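Local coordinates for ABC transporter periplasmic-binding protein YtfQ (Mycobacterium smegmatis, PDB 6HB0) that probably binds L-arabinofuranose or a related sugar as the solute-binding component of a mycobacterial ABC transporter, at residues Q74-I79 against A99-I104; V84-W89 against D107-T112; G248-A253 against A302-R307. All coordinates share one frame; numbering follows the deposited sequence.

Contact 1: Q74-I79 against A99-I104; sequences QGVDVI and AGIPVI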
# COMPACT_ATOMS: atom_id res chain seq x y z
N GLN A 74 16.91 25.73 8.42
CA GLN A 74 15.87 26.65 7.96
C GLN A 74 14.80 26.98 9.02
O GLN A 74 13.93 27.78 8.74
CB GLN A 74 15.17 26.09 6.72
CG GLN A 74 16.05 25.92 5.50
CD GLN A 74 15.38 25.09 4.43
OE1 GLN A 74 14.31 25.43 3.94
NE2 GLN A 74 16.01 23.99 4.06
N GLY A 75 14.86 26.36 10.19
CA GLY A 75 13.89 26.54 11.27
C GLY A 75 12.45 26.15 10.98
O GLY A 75 11.52 26.81 11.43
N VAL A 76 12.24 25.06 10.24
CA VAL A 76 10.87 24.63 9.96
C VAL A 76 10.21 24.24 11.29
O VAL A 76 10.88 23.97 12.28
CB VAL A 76 10.81 23.46 8.97
CG1 VAL A 76 11.49 23.81 7.65
CG2 VAL A 76 11.40 22.22 9.56
N ASP A 77 8.88 24.21 11.29
CA ASP A 77 8.12 23.86 12.48
C ASP A 77 8.00 22.36 12.69
O ASP A 77 7.95 21.90 13.81
CB ASP A 77 6.73 24.47 12.38
CG ASP A 77 6.76 26.03 12.29
OD1 ASP A 77 7.41 26.67 13.13
OD2 ASP A 77 6.18 26.58 11.36
N VAL A 78 7.94 21.62 11.59
CA VAL A 78 7.74 20.17 11.59
C VAL A 78 8.54 19.57 10.44
O VAL A 78 8.65 20.16 9.38
CB VAL A 78 6.25 19.82 11.37
CG1 VAL A 78 6.01 18.31 11.48
CG2 VAL A 78 5.38 20.55 12.37
N ILE A 79 9.11 18.40 10.66
CA ILE A 79 9.83 17.70 9.62
C ILE A 79 9.12 16.35 9.44
O ILE A 79 8.79 15.65 10.41
CB ILE A 79 11.30 17.46 10.00
CG1 ILE A 79 12.09 18.75 9.80
CG2 ILE A 79 11.93 16.37 9.13
CD1 ILE A 79 13.46 18.70 10.48
N ALA A 99 16.82 20.33 18.38
CA ALA A 99 16.30 21.59 17.83
C ALA A 99 14.82 21.84 18.13
O ALA A 99 14.29 22.84 17.71
CB ALA A 99 16.54 21.67 16.35
N GLY A 100 14.18 20.93 18.87
CA GLY A 100 12.77 21.05 19.24
C GLY A 100 11.79 20.94 18.06
O GLY A 100 10.68 21.46 18.12
N ILE A 101 12.19 20.29 16.98
CA ILE A 101 11.36 20.12 15.81
C ILE A 101 10.75 18.70 15.82
O ILE A 101 11.48 17.69 15.74
CB ILE A 101 12.16 20.33 14.55
CG1 ILE A 101 12.74 21.76 14.54
CG2 ILE A 101 11.28 20.18 13.33
CD1 ILE A 101 13.65 22.05 13.39
N PRO A 102 9.42 18.62 15.91
CA PRO A 102 8.79 17.28 15.84
C PRO A 102 8.96 16.64 14.49
O PRO A 102 9.01 17.33 13.48
CB PRO A 102 7.30 17.57 16.06
CG PRO A 102 7.20 19.01 16.47
CD PRO A 102 8.43 19.71 16.02
N VAL A 103 8.98 15.32 14.48
CA VAL A 103 9.14 14.53 13.29
C VAL A 103 8.01 13.54 13.06
O VAL A 103 7.61 12.84 13.96
CB VAL A 103 10.42 13.73 13.39
CG1 VAL A 103 10.54 12.75 12.19
CG2 VAL A 103 11.58 14.74 13.39
N ILE A 104 7.55 13.45 11.82
CA ILE A 104 6.55 12.51 11.42
C ILE A 104 7.15 11.65 10.33
O ILE A 104 7.69 12.17 9.34
CB ILE A 104 5.33 13.24 10.81
CG1 ILE A 104 4.73 14.17 11.86
CG2 ILE A 104 4.29 12.26 10.31
CD1 ILE A 104 3.50 14.87 11.33
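Ile79 and Ile101 bury the most surface here, and their branches touch at one methyl: CG2 of Ile101 lies against CD1 of Ile79 at 3.9 Å, with CG1 of Ile79 equally close; the two side chains cross obliquely. The same methyl also rests against the backbone between Asp77 and Ile79. Because CG1 of Ile101 lies beside its own backbone N (chi1 -60°), the longer arm runs the other way, back along the first segment, where its CD1 comes to 3.5 Å from Val76 O. One isoleucine thus spans the opposite chain from Val76 O to Ile79. The pairing illustrates how a beta-alpha-beta unit closes, for strands 78-81 and 103-106 are the parallel neighbours joined through helix 90-98. Each strand is preceded by a helix ending in a Schellman motif, at Gly75 and Gly100, whose positive phi turns the chain towards the sheet. In the parallel bridge, Ile79 grips both flanks of Val103: its N donates to Pro102 O at 3.0 Å in an almost straight bond (175°), and its O accepts from Ile104 N at 2.9 Å. That oxygen also receives a CA-H...O contact from Val103. Pro102 adds a snug touch, its ring CD 3.1 Å from Asp77 O. Ile79 and Val103 face helices 61-73 and 90-98, whereas Val78 and Ile104, whose CG1 and CD1 meet at 4.3 Å, look to the other side of the sheet, covered by helix 269-279. The carboxylate of Asp77 has its partner outside the pair, OD2 accepting from the backbone N of Thr21 on the neighbouring strand.

Contact 2: V84-W89 against D107-T112; sequences VVRTGW and DRAVDT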
# COMPACT_ATOMS: atom_id res chain seq x y z
N VAL A 84 14.22 6.21 3.26
CA VAL A 84 14.66 5.38 2.16
C VAL A 84 15.04 4.00 2.70
O VAL A 84 14.89 3.03 2.01
CB VAL A 84 15.82 6.03 1.38
CG1 VAL A 84 16.93 6.53 2.26
CG2 VAL A 84 16.43 5.04 0.41
N VAL A 85 15.52 3.94 3.93
CA VAL A 85 15.84 2.69 4.61
C VAL A 85 15.32 2.74 6.03
O VAL A 85 15.10 3.84 6.57
CB VAL A 85 17.37 2.36 4.64
CG1 VAL A 85 17.89 2.10 3.24
CG2 VAL A 85 18.13 3.45 5.36
N ARG A 86 15.15 1.59 6.66
CA ARG A 86 14.63 1.52 8.04
C ARG A 86 15.55 2.04 9.11
O ARG A 86 15.07 2.49 10.15
CB ARG A 86 14.33 0.09 8.45
CG ARG A 86 13.16 -0.57 7.79
CD ARG A 86 12.91 -1.95 8.40
NE ARG A 86 12.21 -1.85 9.68
CZ ARG A 86 10.90 -1.63 9.81
NH1 ARG A 86 10.10 -1.50 8.73
NH2 ARG A 86 10.37 -1.52 11.01
N THR A 87 16.86 1.92 8.91
CA THR A 87 17.83 2.07 9.99
C THR A 87 18.81 3.18 9.77
O THR A 87 19.08 3.57 8.65
CB THR A 87 18.72 0.79 10.14
OG1 THR A 87 17.89 -0.36 10.12
CG2 THR A 87 19.45 0.80 11.47
N GLY A 88 19.38 3.67 10.86
CA GLY A 88 20.43 4.64 10.79
C GLY A 88 19.97 6.08 10.90
O GLY A 88 20.70 7.00 10.54
N TRP A 89 18.79 6.29 11.46
CA TRP A 89 18.26 7.61 11.64
C TRP A 89 18.47 8.20 13.01
O TRP A 89 18.16 9.39 13.22
CB TRP A 89 16.75 7.62 11.33
CG TRP A 89 16.45 7.09 10.01
CD1 TRP A 89 15.96 5.85 9.70
CD2 TRP A 89 16.68 7.75 8.78
NE1 TRP A 89 15.87 5.71 8.33
CE2 TRP A 89 16.30 6.87 7.75
CE3 TRP A 89 17.13 9.03 8.44
CZ2 TRP A 89 16.34 7.22 6.44
CZ3 TRP A 89 17.20 9.36 7.11
CH2 TRP A 89 16.79 8.48 6.14
N ASP A 107 5.16 6.34 5.18
CA ASP A 107 5.34 5.26 4.18
C ASP A 107 6.14 4.04 4.68
O ASP A 107 5.70 2.91 4.49
CB ASP A 107 5.94 5.76 2.84
CG ASP A 107 5.25 7.04 2.27
OD1 ASP A 107 3.98 7.01 2.02
OD2 ASP A 107 5.99 8.06 2.04
N ARG A 108 7.31 4.23 5.28
CA ARG A 108 8.12 3.12 5.74
C ARG A 108 8.52 3.39 7.19
O ARG A 108 8.90 4.50 7.54
CB ARG A 108 9.35 2.97 4.86
CG ARG A 108 10.28 1.85 5.30
CD ARG A 108 11.69 2.02 4.74
NE ARG A 108 11.66 2.14 3.29
CZ ARG A 108 11.49 1.13 2.44
NH1 ARG A 108 11.46 1.38 1.15
NH2 ARG A 108 11.36 -0.11 2.88
N ALA A 109 8.38 2.37 8.02
CA ALA A 109 8.67 2.43 9.45
C ALA A 109 10.17 2.36 9.68
O ALA A 109 10.87 1.83 8.86
CB ALA A 109 8.03 1.25 10.14
N VAL A 110 10.64 2.91 10.78
CA VAL A 110 12.06 2.79 11.09
C VAL A 110 12.32 1.88 12.28
O VAL A 110 11.45 1.66 13.09
CB VAL A 110 12.74 4.14 11.35
CG1 VAL A 110 12.67 4.99 10.08
CG2 VAL A 110 12.16 4.79 12.59
N ASP A 111 13.55 1.39 12.34
CA ASP A 111 14.09 0.71 13.51
C ASP A 111 14.79 1.81 14.30
O ASP A 111 15.59 2.57 13.74
CB ASP A 111 15.21 -0.27 13.11
CG ASP A 111 14.73 -1.54 12.40
OD1 ASP A 111 13.51 -1.86 12.39
OD2 ASP A 111 15.63 -2.24 11.85
N THR A 112 14.52 1.91 15.58
CA THR A 112 15.29 2.86 16.38
C THR A 112 15.83 2.17 17.61
O THR A 112 15.21 1.21 18.08
CB THR A 112 14.44 4.06 16.81
OG1 THR A 112 15.26 4.97 17.56
CG2 THR A 112 13.20 3.60 17.57
O HOH W 1 18.12 -2.27 12.73
O HOH W 2 16.77 4.83 13.25
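Arg86 and Asp111 meet with their flat groups turned 60° apart. The carboxylate oxygen OD1 lies at the edge of the guanidinium, practically in its plane, and takes a salt-bridging hydrogen bond from Arg86 NE (3.0 Å, 166°), with a weak second one from NH2. Seen from the aspartate, the arginine arrives from above the carboxylate plane. A bend at chi3 (79°) folds the arginine and brings one guanidinium face to Ala109 O, which sits over it toward the rim, at a poor angle for a hydrogen bond. Backbone reinforces the pair: Asp111 N donates to Arg86 O at 2.9 Å. Beside it, the Trp89 indole and Val110 cross at about a right angle, CD1 meeting CG1 at a close 3.4 Å. NE1 of the indole donates to Val85 O at 2.7 Å, in the ring plane, which limits its rotation. One water links Thr87 OG1 to Asp111 OD2, and another accepts from Trp89 N while donating to Asp111 O. Arg108 lays its CD against the backbone of Val85, its NE bonded to Pro83 O. Both loops follow the C-terminal ends of parallel strands, the edge that lines the ligand cleft in this family. With OD1 held by the arginine and OD2 by a water, Asp111 would be expected to favour its charged form, and these polar links join the loops alongside the Trp89-Val110 touch.

Contact 3: G248-A253 against A302-R307; sequences GMQALA and AALPNR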
# COMPACT_ATOMS: atom_id res chain seq x y z
N GLY A 248 -6.89 -3.65 -12.68
CA GLY A 248 -7.41 -4.61 -11.70
C GLY A 248 -8.90 -4.49 -11.55
O GLY A 248 -9.65 -5.45 -11.67
N MET A 249 -9.33 -3.27 -11.29
CA MET A 249 -10.76 -2.98 -11.15
C MET A 249 -11.55 -3.25 -12.43
O MET A 249 -12.70 -3.62 -12.36
CB MET A 249 -10.95 -1.53 -10.72
CG MET A 249 -10.28 -1.18 -9.42
SD MET A 249 -11.46 -1.49 -8.14
CE MET A 249 -12.59 -0.13 -8.51
N GLN A 250 -10.93 -3.06 -13.59
CA GLN A 250 -11.59 -3.36 -14.84
C GLN A 250 -11.85 -4.86 -14.97
O GLN A 250 -12.95 -5.30 -15.34
CB GLN A 250 -10.81 -2.83 -16.06
CG GLN A 250 -11.55 -3.04 -17.38
CD GLN A 250 -12.87 -2.30 -17.42
OE1 GLN A 250 -12.93 -1.09 -17.23
NE2 GLN A 250 -13.94 -3.04 -17.56
N ALA A 251 -10.84 -5.66 -14.67
CA ALA A 251 -11.01 -7.14 -14.61
C ALA A 251 -12.11 -7.57 -13.66
O ALA A 251 -12.92 -8.44 -13.97
CB ALA A 251 -9.70 -7.79 -14.23
N LEU A 252 -12.16 -6.95 -12.51
CA LEU A 252 -13.16 -7.23 -11.52
C LEU A 252 -14.56 -6.85 -12.01
O LEU A 252 -15.51 -7.60 -11.86
CB LEU A 252 -12.78 -6.49 -10.24
CG LEU A 252 -13.61 -6.55 -9.02
CD1 LEU A 252 -13.79 -7.97 -8.61
CD2 LEU A 252 -12.97 -5.73 -7.91
N ALA A 253 -14.67 -5.67 -12.60
CA ALA A 253 -15.93 -5.23 -13.20
C ALA A 253 -16.37 -6.18 -14.32
O ALA A 253 -17.54 -6.48 -14.41
CB ALA A 253 -15.81 -3.80 -13.69
N ALA A 302 -19.81 -0.17 -10.29
CA ALA A 302 -20.29 1.18 -9.91
C ALA A 302 -19.14 2.22 -9.81
O ALA A 302 -19.25 3.33 -10.32
CB ALA A 302 -21.05 1.12 -8.60
N ALA A 303 -18.08 1.87 -9.12
CA ALA A 303 -17.01 2.82 -8.81
C ALA A 303 -16.13 3.18 -10.03
O ALA A 303 -15.86 4.33 -10.27
CB ALA A 303 -16.13 2.28 -7.71
N LEU A 304 -15.69 2.17 -10.79
CA LEU A 304 -14.67 2.38 -11.78
C LEU A 304 -15.01 3.44 -12.85
O LEU A 304 -14.20 4.36 -13.03
CB LEU A 304 -14.29 1.09 -12.48
CG LEU A 304 -12.85 0.89 -12.91
CD1 LEU A 304 -12.81 0.17 -14.22
CD2 LEU A 304 -11.94 2.10 -12.90
N PRO A 305 -16.14 3.29 -13.59
CA PRO A 305 -16.43 4.28 -14.65
C PRO A 305 -16.57 5.69 -14.08
O PRO A 305 -16.36 6.66 -14.80
CB PRO A 305 -17.79 3.80 -15.26
CG PRO A 305 -18.08 2.47 -14.67
CD PRO A 305 -17.29 2.38 -13.38
N ASN A 306 -16.94 5.79 -12.82
CA ASN A 306 -17.16 7.06 -12.18
C ASN A 306 -15.89 7.80 -11.73
O ASN A 306 -15.89 9.02 -11.53
CB ASN A 306 -18.04 6.82 -10.98
CG ASN A 306 -18.41 8.10 -10.29
OD1 ASN A 306 -18.06 8.27 -9.14
ND2 ASN A 306 -19.06 9.05 -11.02
N ARG A 307 -14.80 7.07 -11.52
CA ARG A 307 -13.60 7.65 -10.96
C ARG A 307 -13.10 8.86 -11.71
O ARG A 307 -12.65 9.81 -11.08
CB ARG A 307 -12.43 6.65 -10.93
CG ARG A 307 -12.58 5.51 -9.98
CD ARG A 307 -12.28 6.02 -8.61
NE ARG A 307 -12.41 5.07 -7.52
CZ ARG A 307 -11.55 4.10 -7.24
NH1 ARG A 307 -10.54 3.86 -8.02
NH2 ARG A 307 -11.72 3.36 -6.15
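Ala303 offers its CB to the tip of Met249, where CE lies 4.4 Å away; the methionine was modelled in two conformers, so this touch belongs to one of them. Leu304 follows, with the largest share of the buried surface, little ahead of Met249. Its CG packs at 3.8 Å on Met249 CB, while CD1 reaches beyond to lie 3.3 Å from Gln250 OE1, the leucine and glutamine side chains crossing at about a right angle. Its first torsion (chi1 -145°) and its second both lie away from staggered positions, which leaves the placing of its methyls somewhat strained or uncertain. The amide's other end, NE2, is hydrogen-bonded to Asp254 OD1. This is helix-on-helix packing at the edge of the second lobe of a periplasmic binding protein: the axes of the two short segments approach to 9.7 Å at 135° between their directions, and Phe295 of strand 292-295 touches Met249, Ala303 and Arg307 alike. At Pro305, which has no N-H to give to the preceding turn, the helix kinks. One turn on from Ala303, Arg307 brings its guanidinium face to Met249 CE in that same conformer, with NH2 at 4.3 Å; NH2 also makes a long, weak ion pair with Glu293.

In the fold
Read from the N terminus, the chain opens contact 1 at 74-79, opens contact 2 at 84-89 in the loop after strand 78-81, then closes contact 1 at 99-104 before closing contact 2 at 107-112. The two loops therefore cross, and both enclose helix 90-98: contact 1 joins the two strands where they begin, contact 2 the loops beyond their far ends, with centres 18 Å apart. Contact 3 comes later and in series, closing a long loop from helix 246-253 through strand 292-295 to helix 297-319. It lies in the other lobe, its centre 35 Å from that of contact 2, on the opposite side of the chain's centre.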